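Local coordinates for putative protease I (Bacteroides thetaiotaomicron VPI-5482, PDB 3CNE), which binds flavins such as lumichrome, riboflavin, FMN and FAD as a homodimer and may serve as a flavin storage protein, at residues A[2-10]-A[25-34]; A[118-129]-A[140-151]. All blocks are in the same frame, centred on the assembly; numbering follows the deposited sequence.

Contact 1 of 2, residues A[2-10]-A[25-34]; sequences AKKVAVLAV and FFENGISYKV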
loop_
_atom_site.group_PDB
_atom_site.type_symbol
_atom_site.label_atom_id
_atom_site.label_comp_id
_atom_site.label_asym_id
_atom_site.label_seq_id
_atom_site.Cartn_x
_atom_site.Cartn_y
_atom_site.Cartn_z
ATOM N N ALA A 2 11.028 -9.388 19.742
ATOM C CA ALA A 2 12.440 -9.740 19.427
ATOM C C ALA A 2 13.057 -8.606 18.610
ATOM O O ALA A 2 13.471 -7.581 19.170
ATOM C CB ALA A 2 12.505 -11.068 18.647
ATOM N N LYS A 3 13.089 -8.793 17.288
ATOM C CA LYS A 3 13.716 -7.847 16.366
ATOM C C LYS A 3 12.853 -6.599 16.172
ATOM O O LYS A 3 11.624 -6.658 16.226
ATOM C CB LYS A 3 13.994 -8.521 15.020
ATOM C CG LYS A 3 14.689 -9.887 15.116
ATOM C CD LYS A 3 16.102 -9.778 15.655
ATOM C CE LYS A 3 16.885 -11.048 15.339
ATOM N NZ LYS A 3 16.961 -11.265 13.860
ATOM N N LYS A 4 13.502 -5.461 15.978
ATOM C CA LYS A 4 12.774 -4.214 15.776
ATOM C C LYS A 4 13.240 -3.537 14.477
ATOM O O LYS A 4 14.424 -3.511 14.199
ATOM C CB LYS A 4 12.951 -3.301 16.981
ATOM C CG LYS A 4 12.605 -3.994 18.294
ATOM C CD LYS A 4 12.393 -3.009 19.430
ATOM C CE LYS A 4 12.220 -3.748 20.765
ATOM N NZ LYS A 4 11.867 -2.788 21.865
ATOM N N VAL A 5 12.288 -3.024 13.696
ATOM C CA VAL A 5 12.571 -2.427 12.384
ATOM C C VAL A 5 12.284 -0.939 12.448
ATOM O O VAL A 5 11.203 -0.527 12.885
ATOM C CB VAL A 5 11.666 -3.045 11.248
ATOM C CG1 VAL A 5 12.068 -2.526 9.893
ATOM C CG2 VAL A 5 11.723 -4.572 11.266
ATOM N N ALA A 6 13.241 -0.123 12.027
ATOM C CA ALA A 6 12.944 1.276 11.797
ATOM C C ALA A 6 12.586 1.426 10.333
ATOM O O ALA A 6 13.392 1.133 9.440
ATOM C CB ALA A 6 14.133 2.173 12.174
ATOM N N VAL A 7 11.351 1.869 10.087
ATOM C CA VAL A 7 10.877 2.135 8.750
ATOM C C VAL A 7 10.971 3.637 8.438
ATOM O O VAL A 7 10.421 4.466 9.165
ATOM C CB VAL A 7 9.424 1.642 8.583
ATOM C CG1 VAL A 7 8.943 1.857 7.155
ATOM C CG2 VAL A 7 9.342 0.144 8.952
ATOM N N LEU A 8 11.638 3.971 7.332
ATOM C CA LEU A 8 11.751 5.366 6.913
ATOM C C LEU A 8 10.828 5.636 5.753
ATOM O O LEU A 8 10.951 4.992 4.696
ATOM C CB LEU A 8 13.187 5.695 6.520
ATOM C CG LEU A 8 14.323 5.303 7.470
ATOM C CD1 LEU A 8 15.659 5.768 6.878
ATOM C CD2 LEU A 8 14.135 5.892 8.860
ATOM N N ALA A 9 9.902 6.572 5.965
ATOM C CA ALA A 9 8.936 6.975 4.949
ATOM C C ALA A 9 9.249 8.387 4.451
ATOM O O ALA A 9 9.272 9.340 5.241
ATOM C CB ALA A 9 7.499 6.882 5.502
ATOM N N VAL A 10 9.573 8.517 3.165
ATOM C CA VAL A 10 9.890 9.830 2.637
ATOM C C VAL A 10 8.565 10.557 2.342
ATOM O O VAL A 10 7.508 9.993 2.531
ATOM C CB VAL A 10 10.784 9.758 1.399
ATOM C CG1 VAL A 10 12.212 9.309 1.832
ATOM C CG2 VAL A 10 10.172 8.832 0.290
ATOM N N PHE A 25 4.987 -7.183 8.138
ATOM C CA PHE A 25 5.493 -7.130 9.512
ATOM C C PHE A 25 4.365 -7.384 10.492
ATOM O O PHE A 25 4.510 -8.206 11.384
ATOM C CB PHE A 25 6.155 -5.780 9.866
ATOM C CG PHE A 25 7.375 -5.444 9.055
ATOM C CD1 PHE A 25 8.214 -6.433 8.557
ATOM C CD2 PHE A 25 7.706 -4.118 8.821
ATOM C CE1 PHE A 25 9.350 -6.103 7.790
ATOM C CE2 PHE A 25 8.854 -3.774 8.076
ATOM C CZ PHE A 25 9.670 -4.771 7.554
ATOM N N PHE A 26 3.241 -6.689 10.300
ATOM C CA PHE A 26 2.112 -6.767 11.219
ATOM C C PHE A 26 1.535 -8.176 11.289
ATOM O O PHE A 26 1.249 -8.691 12.376
ATOM C CB PHE A 26 1.011 -5.751 10.859
ATOM C CG PHE A 26 0.038 -5.549 11.968
ATOM C CD1 PHE A 26 0.380 -4.777 13.066
ATOM C CD2 PHE A 26 -1.191 -6.182 11.959
ATOM C CE1 PHE A 26 -0.501 -4.626 14.139
ATOM C CE2 PHE A 26 -2.086 -6.027 13.037
ATOM C CZ PHE A 26 -1.727 -5.242 14.121
ATOM N N GLU A 27 1.378 -8.797 10.126
ATOM C CA GLU A 27 0.811 -10.138 10.052
ATOM C C GLU A 27 1.788 -11.193 10.542
ATOM O O GLU A 27 1.363 -12.274 10.935
ATOM C CB GLU A 27 0.268 -10.445 8.641
ATOM C CG GLU A 27 -0.984 -9.583 8.326
ATOM C CD GLU A 27 -1.662 -9.875 6.991
ATOM O OE1 GLU A 27 -1.034 -10.527 6.116
ATOM O OE2 GLU A 27 -2.827 -9.406 6.810
ATOM N N ASN A 28 3.085 -10.873 10.573
ATOM C CA ASN A 28 4.054 -11.811 11.165
ATOM C C ASN A 28 4.546 -11.462 12.561
ATOM O O ASN A 28 5.476 -12.089 13.070
ATOM C CB ASN A 28 5.211 -12.040 10.219
ATOM C CG ASN A 28 4.768 -12.769 8.979
ATOM O OD1 ASN A 28 4.587 -13.984 9.004
ATOM N ND2 ASN A 28 4.529 -12.026 7.909
ATOM N N GLY A 29 3.915 -10.464 13.167
ATOM C CA GLY A 29 4.254 -10.017 14.522
ATOM C C GLY A 29 5.640 -9.418 14.701
ATOM O O GLY A 29 6.211 -9.489 15.781
ATOM N N ILE A 30 6.186 -8.805 13.654
ATOM C CA ILE A 30 7.512 -8.192 13.730
ATOM C C ILE A 30 7.307 -6.744 14.144
ATOM O O ILE A 30 6.468 -6.028 13.576
ATOM C CB ILE A 30 8.249 -8.276 12.343
ATOM C CG1 ILE A 30 8.592 -9.728 11.986
ATOM C CG2 ILE A 30 9.505 -7.399 12.337
ATOM C CD1 ILE A 30 8.606 -9.978 10.448
ATOM N N SER A 31 8.064 -6.311 15.143
ATOM C CA SER A 31 7.926 -4.977 15.677
ATOM C C SER A 31 8.548 -3.924 14.751
ATOM O O SER A 31 9.657 -4.111 14.261
ATOM C CB SER A 31 8.618 -4.923 17.045
ATOM O OG SER A 31 8.525 -3.620 17.573
ATOM N N TYR A 32 7.862 -2.800 14.567
ATOM C CA TYR A 32 8.379 -1.720 13.735
ATOM C C TYR A 32 7.880 -0.372 14.202
ATOM O O TYR A 32 6.871 -0.296 14.867
ATOM C CB TYR A 32 8.015 -1.948 12.265
ATOM C CG TYR A 32 6.517 -1.888 12.001
ATOM C CD1 TYR A 32 5.877 -0.680 11.752
ATOM C CD2 TYR A 32 5.746 -3.045 12.058
ATOM C CE1 TYR A 32 4.491 -0.626 11.539
ATOM C CE2 TYR A 32 4.381 -3.018 11.834
ATOM C CZ TYR A 32 3.760 -1.815 11.584
ATOM O OH TYR A 32 2.403 -1.825 11.381
ATOM N N LYS A 33 8.597 0.687 13.824
ATOM C CA LYS A 33 8.208 2.069 14.095
ATOM C C LYS A 33 8.501 2.844 12.830
ATOM O O LYS A 33 9.544 2.641 12.225
ATOM C CB LYS A 33 9.029 2.625 15.253
ATOM C CG LYS A 33 8.709 4.062 15.619
ATOM C CD LYS A 33 9.373 4.458 16.929
ATOM C CE LYS A 33 9.132 5.935 17.191
ATOM N NZ LYS A 33 9.714 6.416 18.509
ATOM N N VAL A 34 7.563 3.699 12.416
ATOM C CA VAL A 34 7.648 4.388 11.138
ATOM C C VAL A 34 8.038 5.853 11.379
ATOM O O VAL A 34 7.335 6.575 12.107
ATOM C CB VAL A 34 6.308 4.286 10.305
ATOM C CG1 VAL A 34 6.507 4.883 8.911
ATOM C CG2 VAL A 34 5.813 2.820 10.182
#

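Contact 2 of 2, residues A[118-129]-A[140-151]; sequences DFTGITKGKKVA and NGIATDEKSEID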
loop_
_atom_site.group_PDB
_atom_site.type_symbol
_atom_site.label_atom_id
_atom_site.label_comp_id
_atom_site.label_asym_id
_atom_site.label_seq_id
_atom_site.Cartn_x
_atom_site.Cartn_y
_atom_site.Cartn_z
ATOM N N ASP A 118 23.820 3.626 -1.298
ATOM C CA ASP A 118 25.083 3.824 -1.994
ATOM C C ASP A 118 25.735 5.148 -1.636
ATOM O O ASP A 118 26.947 5.196 -1.402
ATOM C CB ASP A 118 24.919 3.721 -3.521
ATOM C CG ASP A 118 26.230 4.069 -4.294
ATOM O OD1 ASP A 118 27.073 4.834 -3.788
ATOM O OD2 ASP A 118 26.442 3.607 -5.423
ATOM N N PHE A 119 24.924 6.207 -1.581
ATOM C CA PHE A 119 25.400 7.559 -1.283
ATOM C C PHE A 119 26.227 7.596 -0.011
ATOM O O PHE A 119 27.144 8.414 0.121
ATOM C CB PHE A 119 24.217 8.541 -1.144
ATOM C CG PHE A 119 23.552 8.919 -2.448
ATOM C CD1 PHE A 119 24.127 8.614 -3.668
ATOM C CD2 PHE A 119 22.365 9.653 -2.436
ATOM C CE1 PHE A 119 23.519 8.993 -4.860
ATOM C CE2 PHE A 119 21.745 10.036 -3.606
ATOM C CZ PHE A 119 22.320 9.715 -4.827
ATOM N N THR A 120 25.888 6.728 0.938
ATOM C CA THR A 120 26.589 6.691 2.214
ATOM C C THR A 120 27.826 5.790 2.138
ATOM O O THR A 120 28.611 5.752 3.072
ATOM C CB THR A 120 25.677 6.205 3.379
ATOM O OG1 THR A 120 25.459 4.806 3.244
ATOM C CG2 THR A 120 24.317 6.941 3.367
ATOM N N GLY A 121 27.999 5.078 1.030
ATOM C CA GLY A 121 29.131 4.163 0.880
ATOM C C GLY A 121 28.977 2.769 1.488
ATOM O O GLY A 121 29.774 1.875 1.194
ATOM N N ILE A 122 27.948 2.564 2.315
ATOM C CA ILE A 122 27.824 1.300 3.045
ATOM C C ILE A 122 27.675 0.091 2.121
ATOM O O ILE A 122 27.833 -1.056 2.552
ATOM C CB ILE A 122 26.667 1.316 4.084
ATOM C CG1 ILE A 122 25.311 1.549 3.384
ATOM C CG2 ILE A 122 26.967 2.337 5.189
ATOM C CD1 ILE A 122 24.110 1.307 4.271
ATOM N N THR A 123 27.343 0.351 0.861
ATOM C CA THR A 123 27.104 -0.719 -0.089
ATOM C C THR A 123 28.369 -1.267 -0.747
ATOM O O THR A 123 28.249 -2.115 -1.609
ATOM C CB THR A 123 26.109 -0.294 -1.200
ATOM O OG1 THR A 123 26.619 0.859 -1.884
ATOM C CG2 THR A 123 24.725 0.025 -0.621
ATOM N N LYS A 124 29.556 -0.783 -0.362
ATOM C CA LYS A 124 30.827 -1.189 -0.997
ATOM C C LYS A 124 30.817 -2.687 -1.307
ATOM O O LYS A 124 30.648 -3.482 -0.399
ATOM C CB LYS A 124 32.048 -0.907 -0.103
ATOM C CG LYS A 124 32.068 0.429 0.644
ATOM C CD LYS A 124 32.893 1.505 -0.090
ATOM C CE LYS A 124 32.806 2.852 0.603
ATOM N NZ LYS A 124 33.230 3.968 -0.326
ATOM N N GLY A 125 30.964 -3.038 -2.583
ATOM C CA GLY A 125 31.119 -4.435 -3.024
ATOM C C GLY A 125 29.913 -5.360 -2.916
ATOM O O GLY A 125 30.040 -6.570 -3.128
ATOM N N LYS A 126 28.738 -4.811 -2.605
ATOM C CA LYS A 126 27.539 -5.642 -2.467
ATOM C C LYS A 126 26.658 -5.486 -3.675
ATOM O O LYS A 126 26.543 -4.386 -4.236
ATOM C CB LYS A 126 26.726 -5.265 -1.221
ATOM C CG LYS A 126 27.489 -5.328 0.099
ATOM C CD LYS A 126 27.775 -6.772 0.518
ATOM C CE LYS A 126 28.892 -6.801 1.534
ATOM N NZ LYS A 126 29.300 -8.179 1.858
ATOM N N LYS A 127 26.028 -6.591 -4.069
ATOM C CA LYS A 127 25.038 -6.567 -5.127
ATOM C C LYS A 127 23.755 -5.938 -4.619
ATOM O O LYS A 127 23.296 -6.246 -3.512
ATOM C CB LYS A 127 24.776 -7.969 -5.659
ATOM C CG LYS A 127 25.845 -8.423 -6.664
ATOM C CD LYS A 127 25.724 -9.916 -6.960
ATOM C CE LYS A 127 26.128 -10.746 -5.745
ATOM N NZ LYS A 127 25.674 -12.183 -5.856
ATOM N N VAL A 128 23.202 -5.041 -5.418
ATOM C CA VAL A 128 21.930 -4.396 -5.094
ATOM C C VAL A 128 21.023 -4.384 -6.296
ATOM O O VAL A 128 21.486 -4.300 -7.441
ATOM C CB VAL A 128 22.085 -2.925 -4.605
ATOM C CG1 VAL A 128 22.776 -2.855 -3.250
ATOM C CG2 VAL A 128 22.794 -2.034 -5.663
ATOM N N ALA A 129 19.727 -4.463 -6.024
ATOM C CA ALA A 129 18.711 -4.241 -7.030
ATOM C C ALA A 129 18.212 -2.815 -6.829
ATOM O O ALA A 129 18.101 -2.320 -5.696
ATOM C CB ALA A 129 17.588 -5.223 -6.889
ATOM N N ASN A 140 29.310 2.600 -5.522
ATOM C CA ASN A 140 29.921 1.822 -4.446
ATOM C C ASN A 140 29.520 0.347 -4.453
ATOM O O ASN A 140 30.367 -0.529 -4.270
ATOM C CB ASN A 140 29.638 2.454 -3.086
ATOM C CG ASN A 140 30.285 3.821 -2.946
ATOM O OD1 ASN A 140 29.604 4.834 -2.715
ATOM N ND2 ASN A 140 31.595 3.865 -3.101
ATOM N N GLY A 141 28.233 0.084 -4.652
ATOM C CA GLY A 141 27.734 -1.280 -4.732
ATOM C C GLY A 141 27.819 -1.811 -6.145
ATOM O O GLY A 141 28.382 -1.169 -7.026
ATOM N N ILE A 142 27.239 -2.980 -6.359
ATOM C CA ILE A 142 27.225 -3.635 -7.653
ATOM C C ILE A 142 25.776 -3.777 -8.135
ATOM O O ILE A 142 25.088 -4.712 -7.749
ATOM C CB ILE A 142 27.898 -5.040 -7.529
ATOM C CG1 ILE A 142 29.359 -4.878 -7.077
ATOM C CG2 ILE A 142 27.762 -5.850 -8.837
ATOM C CD1 ILE A 142 29.998 -6.139 -6.502
ATOM N N ALA A 143 25.308 -2.859 -8.978
ATOM C CA ALA A 143 23.910 -2.911 -9.423
ATOM C C ALA A 143 23.669 -4.042 -10.406
ATOM O O ALA A 143 24.434 -4.238 -11.353
ATOM C CB ALA A 143 23.481 -1.588 -10.036
ATOM N N THR A 144 22.593 -4.782 -10.185
ATOM C CA THR A 144 22.194 -5.827 -11.120
ATOM C C THR A 144 20.867 -5.469 -11.786
ATOM O O THR A 144 20.227 -4.470 -11.431
ATOM C CB THR A 144 22.134 -7.220 -10.447
ATOM O OG1 THR A 144 20.999 -7.303 -9.594
ATOM C CG2 THR A 144 23.411 -7.518 -9.626
ATOM N N ASP A 145 20.471 -6.275 -12.768
ATOM C CA ASP A 145 19.165 -6.150 -13.420
ATOM C C ASP A 145 18.134 -7.069 -12.767
ATOM O O ASP A 145 17.005 -7.172 -13.240
ATOM C CB ASP A 145 19.256 -6.506 -14.916
ATOM C CG ASP A 145 20.130 -5.548 -15.714
ATOM O OD1 ASP A 145 20.243 -4.350 -15.361
ATOM O OD2 ASP A 145 20.699 -6.020 -16.728
ATOM N N GLU A 146 18.522 -7.737 -11.684
ATOM C CA GLU A 146 17.618 -8.667 -10.984
ATOM C C GLU A 146 16.456 -7.952 -10.301
ATOM O O GLU A 146 16.546 -6.751 -10.008
ATOM C CB GLU A 146 18.382 -9.539 -9.979
ATOM C CG GLU A 146 19.364 -10.504 -10.631
ATOM C CD GLU A 146 18.733 -11.285 -11.770
ATOM O OE1 GLU A 146 17.831 -12.108 -11.491
ATOM O OE2 GLU A 146 19.132 -11.061 -12.939
ATOM N N LYS A 147 15.388 -8.723 -10.051
ATOM C CA LYS A 147 14.152 -8.235 -9.448
ATOM C C LYS A 147 14.377 -7.856 -7.991
ATOM O O LYS A 147 13.754 -6.923 -7.477
ATOM C CB LYS A 147 13.044 -9.294 -9.528
ATOM C CG LYS A 147 12.378 -9.455 -10.889
ATOM C CD LYS A 147 11.262 -10.487 -10.817
ATOM C CE LYS A 147 10.735 -10.882 -12.179
ATOM N NZ LYS A 147 9.691 -9.938 -12.644
ATOM N N SER A 148 15.246 -8.622 -7.325
ATOM C CA SER A 148 15.723 -8.293 -5.996
ATOM C C SER A 148 17.093 -8.930 -5.813
ATOM O O SER A 148 17.473 -9.803 -6.591
ATOM C CB SER A 148 14.752 -8.746 -4.903
ATOM O OG SER A 148 14.387 -10.118 -5.018
ATOM N N GLU A 149 17.819 -8.458 -4.804
ATOM C CA GLU A 149 19.153 -8.937 -4.464
ATOM C C GLU A 149 19.255 -9.001 -2.956
ATOM O O GLU A 149 18.862 -8.057 -2.249
ATOM C CB GLU A 149 20.254 -7.998 -4.986
ATOM C CG GLU A 149 20.479 -8.045 -6.503
ATOM C CD GLU A 149 21.049 -9.384 -7.022
ATOM O OE1 GLU A 149 21.469 -10.243 -6.226
ATOM O OE2 GLU A 149 21.096 -9.563 -8.249
ATOM N N ILE A 150 19.765 -10.128 -2.472
ATOM C CA ILE A 150 20.118 -10.267 -1.080
ATOM C C ILE A 150 21.610 -10.543 -1.054
ATOM O O ILE A 150 22.080 -11.534 -1.600
ATOM C CB ILE A 150 19.264 -11.369 -0.372
ATOM C CG1 ILE A 150 17.793 -10.933 -0.342
ATOM C CG2 ILE A 150 19.783 -11.632 1.056
ATOM C CD1 ILE A 150 16.838 -11.998 0.148
ATOM N N ASP A 151 22.350 -9.617 -0.465
ATOM C CA ASP A 151 23.786 -9.715 -0.400
ATOM C C ASP A 151 24.239 -9.137 0.918
ATOM O O ASP A 151 24.198 -7.911 1.142
ATOM C CB ASP A 151 24.474 -9.014 -1.592
ATOM C CG ASP A 151 25.951 -9.416 -1.727
ATOM O OD1 ASP A 151 26.374 -10.282 -0.945
ATOM O OD2 ASP A 151 26.682 -8.892 -2.596
HETATM O O HOH W 1 28.553 -10.440 0.531
HETATM O O HOH W 2 20.962 -6.004 -1.880
#

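Contact 1 of 2, residues A[2-10]-A[25-34]
Val5 of strand 4-9 turns its side chain toward Phe25, in the last turn of helix 15-27, while its backbone pairs with strand 31-34; its side-chain carbons divide their contacts among Tyr32, Phe25 and Ile30. CB sits beside its parallel strand partner, 3.9 Å from Tyr32 CB. From there the side chain forks. CG1, anti to the backbone N (chi1 -174°), reaches the rim of the Phe25 ring, 3.9 Å from CE2. CG2 rests over one face of that ring, displaced toward the rim, and also touches the branched side chain of Ile30, with CG2 to CG2 at 3.7 Å. A beta-branched valine suits this place because its two methyls fill two directions at once and its shape is at home in an extended strand. Val7, two residues on, comes at the ring differently: its CG2 lies at the edge, near the ring plane, 4.0 Å from Phe25 CE2, while its CB faces Val34 CG2.

Strand 4-9, helix 15-27 and strand 31-36 form a beta-alpha-beta unit of the DJ-1/PfpI fold, and Phe25 belongs to the helix that packs on the sheet face bearing Val5 and Val7. The strands run parallel, 20° apart. Val5 N bonds to Ser31 O and Lys33 N to Val5 O. Val7 N then reaches Lys33 O at 2.9 Å, nearly straight at 170°. On the other face the small Ala6 is buried against Phe67, whereas Lys33 extends its chain away from the contact. Gly29, with positive phi, is the C-prime residue of a Schellman motif that ends the helix. In it Ile30 N bonds back to Phe25 O, and Gly29 N bonds weakly to Phe26 O, so the chain turns at once into the strand that carries Tyr32 and Val34.

Contact 2 of 2, residues A[118-129]-A[140-151]
Asp151 meets Lys127 with its carboxylate, which takes the backbone N-H of that residue. OD2 of Asp151 accepts from Lys127 N at 2.8 Å through its anti lone pair, in a nearly straight bond of 172°. With CG anti to the backbone N (chi1 -165°), the carboxylate is carried across to the backbone of strand 127-129. An aspartate is short enough to hold its charge close to the backbone there. Its other oxygen, OD1, reaches Lys126 NZ through a water, which accepts from the amine and donates to the carboxylate. The aliphatic part of Lys127 is used too: its CG packs against Ile142 CG2 and Thr144 CG2, each 3.9 Å away, a role that suits a long chain at an exposed strand position.

Strands 127-129 and 142-144 form a small parallel two-stranded sheet, separate from the main sheet of this DJ-1/PfpI fold, one of whose edge strands, 148-151, supplies Asp151. The pairing runs through Ile142 N to Lys126 O (2.6 Å), Val128 N to Ile142 O (3.0 Å) and Thr144 N to Val128 O. Thr144 OG1 accepts from Glu146 N, which makes an ST turn leading toward strand 148-151, and itself donates to Glu149 OE2.

Asn140, the residue with the largest share of buried surface, closes the other end. Its backbone O takes the N-H of Gly125, whose positive phi suits glycine, and its backbone N donates to Asp118 OD2 at 3.0 Å, from above the carboxylate plane. That oxygen also accepts from Gln139 N. Replacing Asp118 by an alanine removes the carboxylate, and would probably leave the N-H groups of Gln139 and Asn140 without their shared acceptor and this end of the loop less firmly held.

In the fold
Along the chain the two contacts come in series: contact 1 is complete by residue 34, and contact 2 opens at residue 118. Their centres are 22 Å apart, on opposite sides of the chain's centre, and their nearest atoms are about 9 Å apart without touching. Both reach the same mixed sheet. Contact 1 pairs strands 4-9 and 31-36 within it, while contact 2 joins one of its edge strands, 148-151, to the small sheet of 127-129 and 142-144. The dimer partner packs on Tyr32 and Val34 of contact 1 but touches neither segment of contact 2. At contact 2, the side chain of Lys147 is about 7 Å from the bound FMN, which places that end of the sheet near the flavin site.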